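PDB 6R2J: Endoglucanase(Endo-1,4-beta-glucanase)protein from Pseudomonas stutzeri, which probably hydrolyses internal beta-1,4-glucosidic bonds of cellulose, as a family 5 glycoside hydrolase, and binds cellobiose. Local coordinates for residues H14-S19 with E308-H313. Sequence-based numbering, arbitrary orientation. Where two conformers were deposited one is given.
Sequences HGVNIS and ELMRKH
M310 reaches from the last helix, 305-311, to the N-terminal end of strand 14-18, and its terminal methyl does most of the touching. CE comes to rest 3.9 Å from H14 O and 4.1 Å from G15 O, packing against the two carbonyl oxygens in van der Waals contact. A bend at chi3 (54°) puts CE there after an otherwise extended chi2. Just behind the methyl, the sulfur faces the next residue of the strand: SD is 4.5 Å from V16 CG1, a loose apolar contact. I296 of a loop and M266 of helix 260-276 also touch this side chain.

The second half of the contact is built on the imidazole of H14. With chi1 at -60°, CG stands anti to the carbonyl carbon, which starts the ring off toward H313. H313 O meets that ring at its edge and in its plane, 3.5 Å from H14 CD2. N274 bridges the pair, its OD1 taking H14 NE2 and its ND2 reaching H313 O, which probably helps to hold the carbonyl at the ring edge. The other ring nitrogen, H14 ND1, bonds to S280 OG, so both nitrogens have partners and the rotation of the ring is fixed. H313 directs CB at the strand but turns its own imidazole away, where NE2 bonds to D267 of helix 260-276.

Strand 14-18 lies between strands 54-59 and 280-285, the first and last strands thus being neighbours. Through the M310 methyl on the H14 and G15 carbonyls and the H14 ring edge at H313 O, the final helix and the residues after it cover the outer side of the barrel where the first and eighth strands pair, as befits the (beta/alpha)8 TIM barrel of family 5 glycoside hydrolases.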
loop_
_atom_site.group_PDB
_atom_site.type_symbol
_atom_site.label_atom_id
_atom_site.label_comp_id
_atom_site.label_asym_id
_atom_site.label_seq_id
_atom_site.Cartn_x
_atom_site.Cartn_y
_atom_site.Cartn_z
ATOM N N HIS A 14 -3.676 7.151 8.935
ATOM C CA HIS A 14 -4.681 6.807 7.935
ATOM C C HIS A 14 -4.526 7.677 6.706
ATOM O O HIS A 14 -4.743 8.900 6.749
ATOM C CB HIS A 14 -6.076 6.892 8.529
ATOM C CG HIS A 14 -6.255 5.972 9.689
ATOM N ND1 HIS A 14 -5.949 4.633 9.613
ATOM C CD2 HIS A 14 -6.615 6.204 10.971
ATOM C CE1 HIS A 14 -6.147 4.071 10.791
ATOM N NE2 HIS A 14 -6.570 5.000 11.626
ATOM N N GLY A 15 -4.117 7.026 5.625
ATOM C CA GLY A 15 -3.741 7.712 4.425
ATOM C C GLY A 15 -4.540 7.197 3.272
ATOM O O GLY A 15 -5.627 6.638 3.482
ATOM N N VAL A 16 -3.986 7.371 2.062
ATOM C CA VAL A 16 -4.700 7.101 0.826
ATOM C C VAL A 16 -3.750 6.495 -0.184
ATOM O O VAL A 16 -2.598 6.906 -0.297
ATOM C CB VAL A 16 -5.315 8.389 0.229
ATOM C CG1 VAL A 16 -6.484 8.928 1.097
ATOM C CG2 VAL A 16 -4.250 9.451 0.027
ATOM N N ASN A 17 -4.258 5.557 -0.963
ATOM C CA ASN A 17 -3.563 5.170 -2.170
ATOM C C ASN A 17 -3.852 6.202 -3.262
ATOM O O ASN A 17 -5.002 6.612 -3.442
ATOM C CB ASN A 17 -4.053 3.808 -2.630
ATOM C CG ASN A 17 -3.576 2.687 -1.750
ATOM O OD1 ASN A 17 -2.480 2.163 -1.959
ATOM N ND2 ASN A 17 -4.410 2.265 -0.804
ATOM N N ILE A 18 -2.809 6.568 -4.024
ATOM C CA ILE A 18 -2.902 7.586 -5.069
ATOM C C ILE A 18 -2.545 7.008 -6.436
ATOM O O ILE A 18 -1.451 6.440 -6.612
ATOM C CB ILE A 18 -2.033 8.808 -4.729
ATOM C CG1 ILE A 18 -2.554 9.465 -3.436
ATOM C CG2 ILE A 18 -2.047 9.816 -5.882
ATOM C CD1 ILE A 18 -3.914 10.229 -3.545
ATOM N N SER A 19 -3.465 7.162 -7.402
ATOM C CA SER A 19 -3.347 6.693 -8.770
ATOM C C SER A 19 -2.306 7.536 -9.511
ATOM O O SER A 19 -1.928 8.630 -9.050
ATOM C CB SER A 19 -4.722 6.714 -9.448
ATOM O OG SER A 19 -5.264 7.982 -9.300
ATOM N N GLU A 308 -15.321 12.253 4.119
ATOM C CA GLU A 308 -16.045 12.699 5.299
ATOM C C GLU A 308 -16.072 11.627 6.384
ATOM O O GLU A 308 -15.995 11.952 7.573
ATOM C CB GLU A 308 -17.449 13.136 4.876
ATOM C CG GLU A 308 -17.439 14.293 3.863
ATOM C CD GLU A 308 -18.827 14.833 3.583
ATOM O OE1 GLU A 308 -19.793 14.042 3.673
ATOM O OE2 GLU A 308 -18.945 16.043 3.265
ATOM N N LEU A 309 -16.142 10.352 6.004
ATOM C CA LEU A 309 -16.129 9.304 7.022
ATOM C C LEU A 309 -14.747 9.145 7.646
ATOM O O LEU A 309 -14.640 8.792 8.825
ATOM C CB LEU A 309 -16.631 7.985 6.432
ATOM C CG LEU A 309 -16.752 6.887 7.478
ATOM C CD1 LEU A 309 -18.131 6.316 7.684
ATOM C CD2 LEU A 309 -15.785 5.769 7.073
ATOM N N MET A 310 -13.689 9.384 6.865
ATOM C CA MET A 310 -12.334 9.228 7.375
ATOM C C MET A 310 -12.035 10.254 8.457
ATOM O O MET A 310 -11.306 9.963 9.406
ATOM C CB MET A 310 -11.329 9.395 6.232
ATOM C CG MET A 310 -11.097 8.182 5.337
ATOM S SD MET A 310 -9.590 8.484 4.288
ATOM C CE MET A 310 -8.406 8.862 5.557
ATOM N N ARG A 311 -12.573 11.463 8.326
ATOM C CA ARG A 311 -12.086 12.572 9.142
ATOM C C ARG A 311 -12.229 12.323 10.643
ATOM O O ARG A 311 -11.365 12.765 11.419
ATOM C CB ARG A 311 -12.751 13.879 8.711
ATOM C CG ARG A 311 -12.216 14.389 7.389
ATOM C CD ARG A 311 -12.458 15.863 7.230
ATOM N NE ARG A 311 -13.885 16.173 7.133
ATOM C CZ ARG A 311 -14.497 16.572 6.025
ATOM N NH1 ARG A 311 -13.788 16.686 4.905
ATOM N NH2 ARG A 311 -15.800 16.891 6.049
ATOM N N LYS A 312 -13.300 11.643 11.083
ATOM C CA LYS A 312 -13.451 11.435 12.520
ATOM C C LYS A 312 -12.323 10.598 13.096
ATOM O O LYS A 312 -12.105 10.638 14.318
ATOM C CB LYS A 312 -14.815 10.830 12.868
ATOM C CG LYS A 312 -14.909 9.324 12.796
ATOM C CD LYS A 312 -16.308 8.794 13.212
ATOM C CE LYS A 312 -17.464 9.372 12.342
ATOM N NZ LYS A 312 -17.370 9.186 10.828
ATOM N N HIS A 313 -11.582 9.866 12.244
ATOM C CA HIS A 313 -10.606 8.873 12.687
ATOM C C HIS A 313 -9.142 9.294 12.581
ATOM O O HIS A 313 -8.282 8.548 13.050
ATOM C CB HIS A 313 -10.788 7.543 11.935
ATOM C CG HIS A 313 -12.183 7.006 11.989
ATOM N ND1 HIS A 313 -12.735 6.471 13.133
ATOM C CD2 HIS A 313 -13.146 6.942 11.039
ATOM C CE1 HIS A 313 -13.985 6.116 12.885
ATOM N NE2 HIS A 313 -14.254 6.385 11.621
#